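PDB 5IM2: twin-arginine translocation pathway signal from Rhodoferax ferrireducens, which binds benzoate and probably passes it, or related aromatic carboxylates, to a TRAP-type transporter for uptake. Local coordinates for residues F53-M57 against P97-Q103; G80-Q84 against D278-I283; K158-L163 against A266-Y272. All blocks are in the same frame, centred on the assembly; numbering follows the deposited sequence.

Interaction 1 (F53-M57 against P97-Q103); sequences FHTFM and PAQLYDQ. With BEZ (benzoic acid), chain B.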
# COMPACT_ATOMS: atom_id res chain seq x y z
N PHE A 53 -5.25 -18.26 3.93
CA PHE A 53 -4.93 -16.84 3.80
C PHE A 53 -3.45 -16.63 4.13
O PHE A 53 -2.98 -17.13 5.15
CB PHE A 53 -5.82 -16.04 4.75
CG PHE A 53 -5.65 -14.54 4.68
CD1 PHE A 53 -4.58 -13.90 5.29
CD2 PHE A 53 -6.63 -13.75 4.10
CE1 PHE A 53 -4.45 -12.53 5.26
CE2 PHE A 53 -6.50 -12.37 4.06
CZ PHE A 53 -5.38 -11.77 4.64
N HIS A 54 -2.70 -15.94 3.26
CA HIS A 54 -1.27 -15.74 3.45
C HIS A 54 -0.91 -14.28 3.22
O HIS A 54 -1.37 -13.66 2.26
CB HIS A 54 -0.45 -16.61 2.45
CG HIS A 54 0.98 -16.86 2.84
ND1 HIS A 54 1.92 -17.25 1.91
CD2 HIS A 54 1.61 -16.86 4.04
CE1 HIS A 54 3.09 -17.42 2.51
NE2 HIS A 54 2.93 -17.19 3.80
N THR A 55 -0.02 -13.74 4.07
CA THR A 55 0.50 -12.39 3.86
C THR A 55 1.83 -12.24 4.57
O THR A 55 2.31 -13.15 5.25
CB THR A 55 -0.53 -11.35 4.34
OG1 THR A 55 -0.09 -10.02 4.01
CG2 THR A 55 -0.74 -11.43 5.84
N PHE A 56 2.42 -11.05 4.43
CA PHE A 56 3.77 -10.78 4.91
C PHE A 56 3.78 -9.97 6.21
O PHE A 56 4.85 -9.77 6.81
CB PHE A 56 4.57 -10.05 3.80
CG PHE A 56 4.01 -8.68 3.47
CD1 PHE A 56 4.45 -7.55 4.14
CD2 PHE A 56 3.06 -8.51 2.48
CE1 PHE A 56 3.93 -6.30 3.86
CE2 PHE A 56 2.54 -7.25 2.19
CZ PHE A 56 2.99 -6.15 2.88
N MET A 57 2.60 -9.54 6.69
CA MET A 57 2.51 -8.74 7.90
C MET A 57 2.82 -9.58 9.12
O MET A 57 2.50 -10.77 9.18
CB MET A 57 1.10 -8.15 8.04
CG MET A 57 0.69 -7.21 6.91
SD MET A 57 1.86 -5.85 6.63
CE MET A 57 1.73 -4.94 8.18
N PRO A 97 7.69 -11.83 -0.18
CA PRO A 97 6.41 -11.13 -0.37
C PRO A 97 6.03 -10.94 -1.83
O PRO A 97 4.84 -10.98 -2.17
CB PRO A 97 6.63 -9.80 0.36
CG PRO A 97 7.66 -10.14 1.43
CD PRO A 97 8.58 -11.14 0.77
N ALA A 98 7.02 -10.72 -2.71
CA ALA A 98 6.74 -10.59 -4.13
C ALA A 98 6.04 -11.80 -4.72
O ALA A 98 5.40 -11.68 -5.77
CB ALA A 98 8.05 -10.36 -4.88
N GLN A 99 6.16 -12.97 -4.09
CA GLN A 99 5.56 -14.21 -4.58
C GLN A 99 4.11 -14.43 -4.13
O GLN A 99 3.48 -15.37 -4.61
CB GLN A 99 6.44 -15.40 -4.16
CG GLN A 99 7.83 -15.40 -4.89
CD GLN A 99 8.95 -16.12 -4.10
OE1 GLN A 99 8.69 -16.91 -3.18
NE2 GLN A 99 10.21 -15.85 -4.47
N LEU A 100 3.57 -13.57 -3.25
CA LEU A 100 2.22 -13.80 -2.71
C LEU A 100 1.19 -13.89 -3.81
O LEU A 100 0.38 -14.83 -3.85
CB LEU A 100 1.85 -12.69 -1.72
CG LEU A 100 2.45 -12.88 -0.32
CD1 LEU A 100 2.36 -11.58 0.46
CD2 LEU A 100 1.84 -14.04 0.48
N TYR A 101 1.20 -12.93 -4.74
CA TYR A 101 0.17 -12.91 -5.78
C TYR A 101 0.13 -14.23 -6.54
O TYR A 101 -0.93 -14.84 -6.69
CB TYR A 101 0.38 -11.71 -6.71
CG TYR A 101 -0.76 -11.52 -7.68
CD1 TYR A 101 -1.88 -10.78 -7.31
CD2 TYR A 101 -0.73 -12.12 -8.93
CE1 TYR A 101 -2.93 -10.63 -8.19
CE2 TYR A 101 -1.78 -11.98 -9.81
CZ TYR A 101 -2.88 -11.22 -9.43
OH TYR A 101 -3.92 -11.10 -10.33
N ASP A 102 1.30 -14.72 -6.99
CA ASP A 102 1.35 -15.98 -7.73
C ASP A 102 0.95 -17.18 -6.88
O ASP A 102 0.48 -18.18 -7.43
CB ASP A 102 2.75 -16.17 -8.32
CG ASP A 102 2.96 -15.31 -9.55
OD1 ASP A 102 1.98 -15.19 -10.32
OD2 ASP A 102 4.05 -14.72 -9.70
N GLN A 103 1.15 -17.12 -5.56
CA GLN A 103 0.68 -18.22 -4.72
C GLN A 103 -0.83 -18.34 -4.75
O GLN A 103 -1.38 -19.45 -4.74
CB GLN A 103 1.16 -18.06 -3.28
CG GLN A 103 2.64 -18.29 -3.07
CD GLN A 103 3.11 -17.93 -1.66
OE1 GLN A 103 2.33 -17.44 -0.83
NE2 GLN A 103 4.40 -18.14 -1.41
C BEZ B . 5.39 -0.98 2.71
O1 BEZ B . 5.82 0.20 2.57
O2 BEZ B . 5.98 -1.93 2.15
C1 BEZ B . 4.18 -1.24 3.57
C2 BEZ B . 3.70 -2.53 3.70
C3 BEZ B . 2.59 -2.76 4.53
C4 BEZ B . 2.00 -1.69 5.18
C5 BEZ B . 2.47 -0.40 5.02
C6 BEZ B . 3.58 -0.17 4.21
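His54 and Phe56 turn toward residues 97-103 through quite different first torsions. The imidazole of His54 swings opposite its own main-chain nitrogen (chi1 -160°) and reaches Gln103, whereas the ring of Phe56 sits between nitrogen and carbonyl carbon (chi1 65°), beside Leu100 and directed into the benzoate pocket. This lies on strand 49-55 in one lobe of the two-lobed solute-binding fold, and Phe56 and Met57 carry the chain to the ligand cleft; the partner is the turn-like 97-99 and helix 100-106.

The one polar link runs from His54 ND1 to Gln103 OE1, 2.8 Å long with an N-H...O angle of 151°. The oxygen lies in the plane of the imidazole, and ring and amide are nearly coplanar. Gln103 NE2 is hydrogen-bonded to Gly94 O, consistent with the oxygen facing the histidine. A leucine in place of His54 would probably leave Gln103 OE1 without this donor and its amide freer to turn. Met91 and Leu93 also touch the histidine.

Leu100 divides its two methyls between the neighbours. CD2 comes within 3.5 Å of His54 ND1, approaching the ring obliquely, while CD1 lies 4.0 Å from Thr55 CA and also meets the edge of the Phe56 ring, 3.7 Å from Phe56 CD2. Nearer the cleft, Pro97 CG rests 3.9 Å from Phe56 CB. Pro97 and Leu100 therefore pack against the base of a ring whose far end touches ligand. There the benzoate meets the phenyl edge, with Phe56 CZ 3.8 Å from BEZ C2, and Met57 SD approaches BEZ C3 at the same distance.

Interaction 2 (G80-Q84 against D278-I283); sequences GGRIQ and DLRKII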
# COMPACT_ATOMS: atom_id res chain seq x y z
N GLY A 80 -22.21 -17.99 9.30
CA GLY A 80 -22.56 -18.93 10.35
C GLY A 80 -21.51 -19.98 10.57
O GLY A 80 -21.83 -21.12 10.94
N GLY A 81 -20.25 -19.63 10.34
CA GLY A 81 -19.14 -20.54 10.53
C GLY A 81 -18.89 -21.49 9.39
O GLY A 81 -18.00 -22.35 9.50
N ARG A 82 -19.64 -21.39 8.29
CA ARG A 82 -19.43 -22.33 7.20
C ARG A 82 -18.16 -22.02 6.44
O ARG A 82 -17.61 -22.92 5.79
CB ARG A 82 -20.62 -22.34 6.26
CG ARG A 82 -21.90 -22.73 6.95
CD ARG A 82 -22.81 -23.53 6.07
NE ARG A 82 -23.17 -22.87 4.82
CZ ARG A 82 -23.93 -21.78 4.73
NH1 ARG A 82 -24.40 -21.18 5.82
NH2 ARG A 82 -24.22 -21.28 3.54
N ILE A 83 -17.70 -20.78 6.48
CA ILE A 83 -16.42 -20.41 5.90
C ILE A 83 -15.42 -20.23 7.03
O ILE A 83 -15.59 -19.37 7.90
CB ILE A 83 -16.50 -19.13 5.05
CG1 ILE A 83 -17.58 -19.23 3.97
CG2 ILE A 83 -15.12 -18.86 4.42
CD1 ILE A 83 -17.79 -17.91 3.20
N GLN A 84 -14.37 -21.05 7.03
CA GLN A 84 -13.32 -20.99 8.02
C GLN A 84 -12.00 -20.70 7.32
O GLN A 84 -11.84 -20.99 6.13
CB GLN A 84 -13.20 -22.29 8.81
CG GLN A 84 -14.44 -22.62 9.66
CD GLN A 84 -14.73 -21.55 10.69
OE1 GLN A 84 -13.81 -20.94 11.25
NE2 GLN A 84 -16.01 -21.30 10.94
N ASP A 278 -24.19 -19.78 -2.13
CA ASP A 278 -24.54 -19.01 -0.94
C ASP A 278 -23.30 -18.45 -0.25
O ASP A 278 -23.30 -17.31 0.24
CB ASP A 278 -25.37 -19.87 0.02
CG ASP A 278 -24.68 -21.16 0.40
OD1 ASP A 278 -23.46 -21.28 0.15
OD2 ASP A 278 -25.35 -22.07 0.95
N LEU A 279 -22.20 -19.23 -0.22
CA LEU A 279 -20.97 -18.75 0.39
C LEU A 279 -20.22 -17.79 -0.52
O LEU A 279 -19.61 -16.83 -0.03
CB LEU A 279 -20.08 -19.95 0.76
CG LEU A 279 -20.71 -20.93 1.76
CD1 LEU A 279 -19.68 -22.00 2.12
CD2 LEU A 279 -21.18 -20.19 3.01
N ARG A 280 -20.28 -18.00 -1.84
CA ARG A 280 -19.75 -17.01 -2.76
C ARG A 280 -20.42 -15.66 -2.53
O ARG A 280 -19.76 -14.62 -2.55
CB ARG A 280 -19.93 -17.49 -4.20
CG ARG A 280 -19.40 -16.51 -5.27
CD ARG A 280 -19.04 -17.18 -6.60
NE ARG A 280 -20.14 -18.02 -7.09
CZ ARG A 280 -20.15 -19.35 -7.08
NH1 ARG A 280 -19.11 -20.04 -6.64
NH2 ARG A 280 -21.22 -19.99 -7.54
N LYS A 281 -21.73 -15.65 -2.28
CA LYS A 281 -22.41 -14.38 -2.04
C LYS A 281 -21.86 -13.68 -0.81
O LYS A 281 -21.71 -12.45 -0.79
CB LYS A 281 -23.92 -14.60 -1.89
CG LYS A 281 -24.70 -13.32 -1.63
CD LYS A 281 -26.19 -13.56 -1.60
CE LYS A 281 -26.97 -12.28 -1.90
NZ LYS A 281 -28.33 -12.59 -2.44
N ILE A 282 -21.52 -14.44 0.24
CA ILE A 282 -20.92 -13.86 1.43
C ILE A 282 -19.58 -13.24 1.09
O ILE A 282 -19.26 -12.12 1.51
CB ILE A 282 -20.77 -14.92 2.55
CG1 ILE A 282 -22.12 -15.53 2.93
CG2 ILE A 282 -20.08 -14.32 3.78
CD1 ILE A 282 -23.05 -14.56 3.59
N ILE A 283 -18.75 -13.96 0.34
CA ILE A 283 -17.49 -13.39 -0.13
C ILE A 283 -17.75 -12.11 -0.91
O ILE A 283 -17.09 -11.08 -0.68
CB ILE A 283 -16.71 -14.43 -0.96
CG1 ILE A 283 -16.20 -15.57 -0.08
CG2 ILE A 283 -15.51 -13.80 -1.65
CD1 ILE A 283 -15.18 -15.18 0.98
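Ile83 and Leu279 form the close-packed half of this contact, where the start of strand 83-88 meets helix 277-285 at the end of the lobe remote from the ligand. The two side chains lie alongside each other, running in opposite senses, Ile83 CG1 lying 3.8 Å from Leu279 CD2. With CG1 of Ile83 opposite the carbonyl carbon (chi1 -54°) and the chain extended beyond it, CD1 reaches the helix and touches Leu279 CB at 3.9 Å. Beyond it the fit is slacker, with Ile83 CD1 4.3 Å from both Ile282 CB and Ile283 CG1. Val75 of helix 62-78 touches Ile83 and Ile283, so three elements share this apolar patch.

The other half lies at the surface. Arg82 bends over Leu279, whose CD2 sits against one face of the guanidinium, 3.6 Å from Arg82 CZ. A single nitrogen, Arg82 NH2, then makes a salt bridge to Asp278 OD2 at 2.9 Å, and the two charged planes stand 64° apart, so the pair is not a coplanar two-bond one. With both charged residues exposed, the ion pair probably adds modest stability, and the apolar contacts of Ile83 and Leu279 are likely to carry most of the attachment.

Interaction 3 (K158-L163 against A266-Y272); sequences KDTQVL and AMNKASY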
# COMPACT_ATOMS: atom_id res chain seq x y z
N LYS A 158 -6.72 -10.13 -14.13
CA LYS A 158 -7.75 -11.07 -14.58
C LYS A 158 -7.41 -12.51 -14.24
O LYS A 158 -8.29 -13.38 -14.38
CB LYS A 158 -7.98 -10.94 -16.09
CG LYS A 158 -6.78 -11.30 -16.94
CD LYS A 158 -7.13 -11.21 -18.43
CE LYS A 158 -6.04 -11.83 -19.29
NZ LYS A 158 -5.40 -10.83 -20.18
N ASP A 159 -6.19 -12.78 -13.77
CA ASP A 159 -5.81 -14.13 -13.42
C ASP A 159 -6.15 -14.47 -11.97
O ASP A 159 -5.91 -15.61 -11.55
CB ASP A 159 -4.32 -14.38 -13.73
CG ASP A 159 -3.40 -13.29 -13.21
OD1 ASP A 159 -3.89 -12.25 -12.74
OD2 ASP A 159 -2.16 -13.49 -13.30
N THR A 160 -6.76 -13.54 -11.23
CA THR A 160 -7.30 -13.83 -9.91
C THR A 160 -8.69 -13.23 -9.80
O THR A 160 -9.16 -12.50 -10.69
CB THR A 160 -6.40 -13.29 -8.77
OG1 THR A 160 -6.29 -11.85 -8.83
CG2 THR A 160 -5.02 -13.97 -8.83
N GLN A 161 -9.35 -13.56 -8.71
CA GLN A 161 -10.59 -12.90 -8.31
C GLN A 161 -10.23 -11.81 -7.29
O GLN A 161 -9.88 -12.11 -6.15
CB GLN A 161 -11.57 -13.94 -7.74
CG GLN A 161 -12.85 -13.41 -7.16
CD GLN A 161 -13.74 -12.72 -8.17
OE1 GLN A 161 -14.52 -11.85 -7.80
NE2 GLN A 161 -13.66 -13.12 -9.41
N VAL A 162 -10.26 -10.56 -7.72
CA VAL A 162 -9.91 -9.47 -6.82
C VAL A 162 -11.08 -9.16 -5.91
O VAL A 162 -12.20 -8.87 -6.36
CB VAL A 162 -9.45 -8.23 -7.59
CG1 VAL A 162 -9.17 -7.04 -6.64
CG2 VAL A 162 -8.16 -8.56 -8.33
N LEU A 163 -10.83 -9.27 -4.61
CA LEU A 163 -11.81 -8.97 -3.59
C LEU A 163 -11.79 -7.52 -3.15
O LEU A 163 -12.85 -6.99 -2.81
CB LEU A 163 -11.57 -9.87 -2.38
CG LEU A 163 -11.43 -11.37 -2.66
CD1 LEU A 163 -11.30 -12.18 -1.35
CD2 LEU A 163 -12.60 -11.92 -3.47
N ALA A 266 -6.50 -10.54 -3.06
CA ALA A 266 -6.78 -11.38 -4.22
C ALA A 266 -7.06 -12.84 -3.83
O ALA A 266 -6.37 -13.41 -2.97
CB ALA A 266 -5.60 -11.31 -5.20
N MET A 267 -8.01 -13.46 -4.54
CA MET A 267 -8.41 -14.85 -4.31
C MET A 267 -8.16 -15.71 -5.54
O MET A 267 -8.31 -15.25 -6.67
CB MET A 267 -9.91 -14.91 -3.92
CG MET A 267 -10.33 -16.25 -3.43
SD MET A 267 -12.01 -16.24 -2.77
CE MET A 267 -12.12 -17.96 -2.32
N ASN A 268 -7.75 -16.96 -5.31
CA ASN A 268 -7.68 -17.94 -6.37
C ASN A 268 -9.03 -18.07 -7.09
O ASN A 268 -10.06 -18.30 -6.46
CB ASN A 268 -7.27 -19.29 -5.78
CG ASN A 268 -7.21 -20.38 -6.80
OD1 ASN A 268 -8.11 -21.22 -6.89
ND2 ASN A 268 -6.13 -20.41 -7.58
N LYS A 269 -9.01 -17.99 -8.43
CA LYS A 269 -10.25 -18.02 -9.21
C LYS A 269 -10.94 -19.38 -9.11
O LYS A 269 -12.17 -19.45 -8.96
CB LYS A 269 -9.95 -17.67 -10.67
CG LYS A 269 -11.12 -17.01 -11.41
CD LYS A 269 -10.64 -15.97 -12.43
CE LYS A 269 -9.50 -16.51 -13.28
NZ LYS A 269 -9.39 -15.83 -14.61
N ALA A 270 -10.18 -20.47 -9.21
CA ALA A 270 -10.79 -21.80 -9.09
C ALA A 270 -11.49 -21.97 -7.75
O ALA A 270 -12.61 -22.50 -7.67
CB ALA A 270 -9.70 -22.86 -9.28
N SER A 271 -10.84 -21.52 -6.67
CA SER A 271 -11.39 -21.67 -5.33
C SER A 271 -12.68 -20.88 -5.17
O SER A 271 -13.65 -21.36 -4.56
CB SER A 271 -10.34 -21.21 -4.32
OG SER A 271 -10.81 -21.33 -3.00
N TYR A 272 -12.72 -19.69 -5.75
CA TYR A 272 -13.90 -18.83 -5.66
C TYR A 272 -15.06 -19.41 -6.45
O TYR A 272 -16.20 -19.46 -5.96
CB TYR A 272 -13.51 -17.44 -6.15
CG TYR A 272 -14.65 -16.47 -6.36
CD1 TYR A 272 -15.09 -15.67 -5.33
CD2 TYR A 272 -15.22 -16.31 -7.61
CE1 TYR A 272 -16.11 -14.75 -5.53
CE2 TYR A 272 -16.24 -15.41 -7.82
CZ TYR A 272 -16.67 -14.63 -6.78
OH TYR A 272 -17.69 -13.76 -7.00
O HOH W 1 -6.45 -17.69 -9.75
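An antiparallel strand pair at the edge of the five-stranded sheet makes this contact: residues 161-163 of strand 161-167, one of the two outermost, run beside Ala266 and Met267 of strand 262-267, ahead of helix 269-273. Gln161 and Met267 form a hydrogen-bonded pair, Gln161 N donating to Met267 O and Met267 N to Gln161 O, both at 2.8 Å. Val162 and Ala266 follow as the non-hydrogen-bonded pair, their side chains on the other face of the sheet.

On the face of Gln161 and Met267, Leu163 covers the base of the methionine, with Leu163 CD1 4.0 Å from Met267 CB. Gln161 also links the strand to the helix. Its CG lies opposite the main-chain nitrogen (chi1 175°), and the bend at chi2 folds the amide flat over Tyr272, the two planes 4° apart. Gln161 CG makes a CH-pi contact over the middle of the ring, 3.6 Å from the centroid of Tyr272. The phenol hydroxyl itself is held by Asp284.

Asn268 is the N-cap just before helix 269-273; its OD1 accepts from Ser271 N at 2.8 Å. The first turn also reaches back to the loop ahead of the edge strand. A water accepts from Lys269 N and donates to Asp159 O, joining the two segments just beyond the last strand bond. Farther out, the Lys269 chain bends at chi2 and chi3 to bring its ammonium onto a main-chain carbonyl: Lys269 NZ donates to Lys158 O at 2.7 Å, in the carbonyl plane.

In the fold
The three contacts belong to one lobe and reach the same five-stranded sheet, but only interaction 1 touches the benzoate, through Phe56 and Met57. Tyr118 and Arg192, outside these segments, hydrogen-bond the ligand. Interaction 3, its centre 14 Å from that of interaction 1, is joined to it by Tyr101 of helix 100-106, whose OH probably bonds both Asp159 OD1 (2.7 Å) and Thr160 OG1 (2.9 Å). Interactions 2 and 3, centres 16 Å apart, meet through consecutive helices: Arg280 NH1 lies 3.0 Å from Tyr272 O, and Ile283 CG2 packs on Leu163 CD2. Interactions 1 and 2 do not touch, with about 7 Å between nearest atoms.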